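Local coordinates for protein 2-hydroxyisobutyryl-CoA synthetase (Aquincola tertiaricarbonis, PDB 6HDY) that belongs to the ANL clan of AMP-binding enzymes, built from a large N-terminal part and a smaller C-terminal domain, at residues Ala438-Arg441 with Val442-Leu446; Asp472-Glu475 with Val476-Leu480. All coordinates share one frame; numbering follows the deposited sequence.

Interaction 1: residues Ala438-Arg441 with Val442-Leu446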
loop_
_atom_site.group_PDB
_atom_site.type_symbol
_atom_site.label_atom_id
_atom_site.label_comp_id
_atom_site.label_asym_id
_atom_site.label_seq_id
_atom_site.Cartn_x
_atom_site.Cartn_y
_atom_site.Cartn_z
ATOM N N ALA A 438 -38.217 -12.875 -0.135
ATOM C CA ALA A 438 -36.961 -12.758 -0.895
ATOM C C ALA A 438 -37.109 -13.592 -2.180
ATOM O O ALA A 438 -36.894 -13.063 -3.266
ATOM C CB ALA A 438 -35.785 -13.268 -0.068
ATOM N N SER A 439 -37.567 -14.861 -2.049
ATOM C CA SER A 439 -37.856 -15.797 -3.151
ATOM C C SER A 439 -38.790 -15.159 -4.199
ATOM O O SER A 439 -38.412 -15.088 -5.364
ATOM C CB SER A 439 -38.458 -17.094 -2.608
ATOM O OG SER A 439 -38.872 -17.963 -3.646
ATOM N N HIS A 440 -39.945 -14.626 -3.768
ATOM C CA HIS A 440 -40.927 -13.964 -4.628
ATOM C C HIS A 440 -40.342 -12.769 -5.361
ATOM O O HIS A 440 -40.469 -12.711 -6.578
ATOM C CB HIS A 440 -42.172 -13.545 -3.821
ATOM C CG HIS A 440 -43.225 -12.825 -4.620
ATOM N ND1 HIS A 440 -44.242 -13.515 -5.270
ATOM C CD2 HIS A 440 -43.408 -11.493 -4.812
ATOM C CE1 HIS A 440 -44.999 -12.585 -5.841
ATOM N NE2 HIS A 440 -44.537 -11.354 -5.596
ATOM N N ARG A 441 -39.724 -11.815 -4.629
ATOM C CA ARG A 441 -39.146 -10.590 -5.198
ATOM C C ARG A 441 -38.203 -10.923 -6.367
ATOM O O ARG A 441 -38.396 -10.422 -7.479
ATOM C CB ARG A 441 -38.430 -9.752 -4.110
ATOM C CG ARG A 441 -38.700 -8.243 -4.180
ATOM C CD ARG A 441 -39.529 -7.747 -2.995
ATOM N NE ARG A 441 -38.967 -6.544 -2.364
ATOM C CZ ARG A 441 -39.431 -5.987 -1.246
ATOM N NH1 ARG A 441 -40.477 -6.509 -0.617
ATOM N NH2 ARG A 441 -38.852 -4.899 -0.750
ATOM N N VAL A 442 -37.242 -11.829 -6.116
ATOM C CA VAL A 442 -36.242 -12.320 -7.071
ATOM C C VAL A 442 -36.923 -12.962 -8.290
ATOM O O VAL A 442 -36.516 -12.685 -9.419
ATOM C CB VAL A 442 -35.224 -13.249 -6.351
ATOM C CG1 VAL A 442 -34.286 -13.945 -7.331
ATOM C CG2 VAL A 442 -34.416 -12.458 -5.322
ATOM N N GLN A 443 -38.007 -13.755 -8.056
ATOM C CA GLN A 443 -38.802 -14.395 -9.111
ATOM C C GLN A 443 -39.473 -13.353 -9.998
ATOM O O GLN A 443 -39.419 -13.481 -11.213
ATOM C CB GLN A 443 -39.854 -15.365 -8.540
ATOM C CG GLN A 443 -39.269 -16.673 -8.005
ATOM C CD GLN A 443 -40.302 -17.736 -7.727
ATOM O OE1 GLN A 443 -40.306 -18.356 -6.658
ATOM N NE2 GLN A 443 -41.161 -18.016 -8.700
ATOM N N THR A 444 -40.073 -12.312 -9.395
ATOM C CA THR A 444 -40.743 -11.217 -10.104
ATOM C C THR A 444 -39.727 -10.421 -10.944
ATOM O O THR A 444 -40.050 -10.008 -12.063
ATOM C CB THR A 444 -41.449 -10.291 -9.088
ATOM O OG1 THR A 444 -42.064 -11.073 -8.062
ATOM C CG2 THR A 444 -42.472 -9.360 -9.736
ATOM N N VAL A 445 -38.509 -10.215 -10.401
ATOM C CA VAL A 445 -37.457 -9.434 -11.047
ATOM C C VAL A 445 -36.887 -10.153 -12.281
ATOM O O VAL A 445 -36.896 -9.580 -13.376
ATOM C CB VAL A 445 -36.346 -8.986 -10.032
ATOM C CG1 VAL A 445 -35.109 -8.437 -10.743
ATOM C CG2 VAL A 445 -36.881 -7.950 -9.040
ATOM N N LEU A 446 -36.397 -11.394 -12.091
ATOM C CA LEU A 446 -35.734 -12.202 -13.112
ATOM C C LEU A 446 -36.649 -13.081 -13.983
ATOM O O LEU A 446 -36.276 -13.395 -15.117
ATOM C CB LEU A 446 -34.644 -13.079 -12.468
ATOM C CG LEU A 446 -33.745 -12.468 -11.383
ATOM C CD1 LEU A 446 -32.855 -13.535 -10.780
ATOM C CD2 LEU A 446 -32.884 -11.317 -11.927
#

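Interaction 2: residues Asp472-Glu475 with Val476-Leu480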
loop_
_atom_site.group_PDB
_atom_site.type_symbol
_atom_site.label_atom_id
_atom_site.label_comp_id
_atom_site.label_asym_id
_atom_site.label_seq_id
_atom_site.Cartn_x
_atom_site.Cartn_y
_atom_site.Cartn_z
ATOM N N ASP A 472 -19.778 -21.615 -8.218
ATOM C CA ASP A 472 -20.048 -22.338 -9.461
ATOM C C ASP A 472 -19.750 -23.872 -9.401
ATOM O O ASP A 472 -19.694 -24.522 -10.443
ATOM C CB ASP A 472 -19.290 -21.637 -10.616
ATOM C CG ASP A 472 -19.285 -22.359 -11.957
ATOM O OD1 ASP A 472 -20.382 -22.592 -12.511
ATOM O OD2 ASP A 472 -18.191 -22.759 -12.412
ATOM N N ASP A 473 -19.672 -24.453 -8.192
ATOM C CA ASP A 473 -19.382 -25.869 -7.934
ATOM C C ASP A 473 -20.617 -26.785 -8.121
ATOM O O ASP A 473 -21.674 -26.538 -7.537
ATOM C CB ASP A 473 -18.789 -26.000 -6.515
ATOM C CG ASP A 473 -18.114 -27.310 -6.167
ATOM O OD1 ASP A 473 -18.815 -28.342 -6.109
ATOM O OD2 ASP A 473 -16.918 -27.281 -5.813
ATOM N N ARG A 474 -20.463 -27.848 -8.930
ATOM C CA ARG A 474 -21.506 -28.842 -9.226
ATOM C C ARG A 474 -21.906 -29.665 -7.984
ATOM O O ARG A 474 -23.083 -29.976 -7.829
ATOM C CB ARG A 474 -21.060 -29.767 -10.374
ATOM C CG ARG A 474 -22.181 -30.512 -11.093
ATOM C CD ARG A 474 -21.602 -31.661 -11.907
ATOM N NE ARG A 474 -22.626 -32.471 -12.571
ATOM C CZ ARG A 474 -22.367 -33.520 -13.349
ATOM N NH1 ARG A 474 -21.114 -33.898 -13.573
ATOM N NH2 ARG A 474 -23.360 -34.198 -13.909
ATOM N N GLU A 475 -20.938 -30.021 -7.115
ATOM C CA GLU A 475 -21.198 -30.786 -5.893
ATOM C C GLU A 475 -21.929 -29.933 -4.848
ATOM O O GLU A 475 -22.838 -30.437 -4.188
ATOM C CB GLU A 475 -19.901 -31.359 -5.314
ATOM C CG GLU A 475 -19.322 -32.505 -6.131
ATOM C CD GLU A 475 -18.057 -33.108 -5.557
ATOM O OE1 GLU A 475 -17.096 -32.348 -5.287
ATOM O OE2 GLU A 475 -18.018 -34.349 -5.402
ATOM N N VAL A 476 -21.546 -28.640 -4.724
ATOM C CA VAL A 476 -22.157 -27.684 -3.792
ATOM C C VAL A 476 -23.618 -27.426 -4.216
ATOM O O VAL A 476 -24.513 -27.406 -3.364
ATOM C CB VAL A 476 -21.308 -26.377 -3.645
ATOM C CG1 VAL A 476 -22.012 -25.343 -2.779
ATOM C CG2 VAL A 476 -19.933 -26.687 -3.061
ATOM N N PHE A 477 -23.841 -27.249 -5.542
ATOM C CA PHE A 477 -25.158 -27.023 -6.154
ATOM C C PHE A 477 -26.106 -28.196 -5.876
ATOM O O PHE A 477 -27.243 -27.982 -5.431
ATOM C CB PHE A 477 -25.027 -26.773 -7.678
ATOM C CG PHE A 477 -26.346 -26.566 -8.393
ATOM C CD1 PHE A 477 -26.921 -25.300 -8.476
ATOM C CD2 PHE A 477 -27.015 -27.635 -8.982
ATOM C CE1 PHE A 477 -28.146 -25.109 -9.127
ATOM C CE2 PHE A 477 -28.246 -27.441 -9.619
ATOM C CZ PHE A 477 -28.804 -26.178 -9.682
ATOM N N ARG A 478 -25.634 -29.432 -6.162
ATOM C CA ARG A 478 -26.417 -30.642 -5.966
ATOM C C ARG A 478 -26.727 -30.868 -4.496
ATOM O O ARG A 478 -27.887 -31.106 -4.172
ATOM C CB ARG A 478 -25.771 -31.857 -6.643
ATOM C CG ARG A 478 -25.742 -31.686 -8.157
ATOM C CD ARG A 478 -26.041 -32.956 -8.891
ATOM N NE ARG A 478 -26.279 -32.702 -10.311
ATOM C CZ ARG A 478 -25.614 -33.290 -11.299
ATOM N NH1 ARG A 478 -24.659 -34.174 -11.032
ATOM N NH2 ARG A 478 -25.904 -33.008 -12.562
ATOM N N ALA A 479 -25.729 -30.663 -3.602
ATOM C CA ALA A 479 -25.901 -30.790 -2.150
ATOM C C ALA A 479 -26.951 -29.822 -1.622
ATOM O O ALA A 479 -27.790 -30.225 -0.818
ATOM C CB ALA A 479 -24.581 -30.563 -1.434
ATOM N N LEU A 480 -26.930 -28.564 -2.108
ATOM C CA LEU A 480 -27.873 -27.525 -1.703
ATOM C C LEU A 480 -29.295 -27.815 -2.202
ATOM O O LEU A 480 -30.227 -27.760 -1.397
ATOM C CB LEU A 480 -27.388 -26.118 -2.087
ATOM C CG LEU A 480 -28.260 -24.917 -1.635
ATOM C CD1 LEU A 480 -28.533 -24.927 -0.115
ATOM C CD2 LEU A 480 -27.628 -23.623 -2.039
#

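Interaction 1: residues Ala438-Arg441 with Val442-Leu446
V442 turns back on the carbonyl of A438 on the tightly packed side. The V442 amide gives a nearly straight bond to A438 O (3.1 Å, 173° at the hydrogen). With CG1 anti to the backbone N (chi1 172°), V442 CG2 is placed beside that N and leans against A438 O at 3.3 Å. V442 is also covered by L390 of helix 383-391 and by L413 and L415 of strand 413-419. Next to it, S439 and Q443 run along the flank of the helix, with Q443 CG 3.2 Å from S439 O; S439 OG bonds to A450 O and Q443 OE1 to R449 NH1. All this belongs to the last turns of helix 428-446, which lies against the mixed sheet of the C-terminal domain. The solvent side is looser. There H440 O takes two donors from T444: the amide at 2.9 Å, and OG1 at 2.7 Å, which comes from 48° above the carbonyl plane. That hydroxyl oxygen also sits over one face of the H440 ring, 3.4 Å above its plane and displaced toward the rim. R441 O receives the V445 amide, while its bent side chain turns to E437 (salt bridge) and Q392 O.

Interaction 2: residues Asp472-Glu475 with Val476-Leu480
D473 is the N-cap of helix 474-486. With CG anti to the backbone N (chi1 -166°), D473 OD1 reaches forward to accept the V476 amide at 3.1 Å, from 40° above the carboxylate plane, and more weakly the E475 amide. One oxygen thus serves two N-H groups at the helix start, where the dipole would be expected to suit a negative charge. Backbone bonds run from F477 N to D473 O, R478 N to R474 O and A479 N to E475 O. In nonpolar contact across the cap, V476 CG2 lies 3.7 Å from D473 CB, the two side chains crossing at about a right angle. F477 instead leads off to V403 and L414 on the sheet. Like charges form the last group, donors close together rather than a hydrogen bond. R474, extended from CG to NE, and R478, bent at chi2, lie side by side and point the same way, with their guanidinium planes 63° apart. R474 has a long, weak ion pair with E407, perhaps a partial offset. R474 NE stands over one face of the R478 guanidinium, 3.1 Å from R478 NH1, while R478 NH2 meets the R474 group at its edge, in plane.

Overall arrangement
Both interactions are local and belong to the C-terminal domain, and they come in series along the chain: interaction 1 lies within helix 428-446, near its end, and interaction 2 spans the N-cap and first turns of helix 474-486. Strand 450-454 and the short strand 470-471 lie between them in sequence. Their centres are 21 Å apart and their nearest atoms about 13 Å, without touching. What links them is the mixed sheet, through strand 413-419: V442 and L446 touch L413, and V442 also L415, whereas F477 and L480 touch L414, and L480 also R416. These are neighbouring positions of one strand, consistent with the two helices covering opposite faces of the sheet.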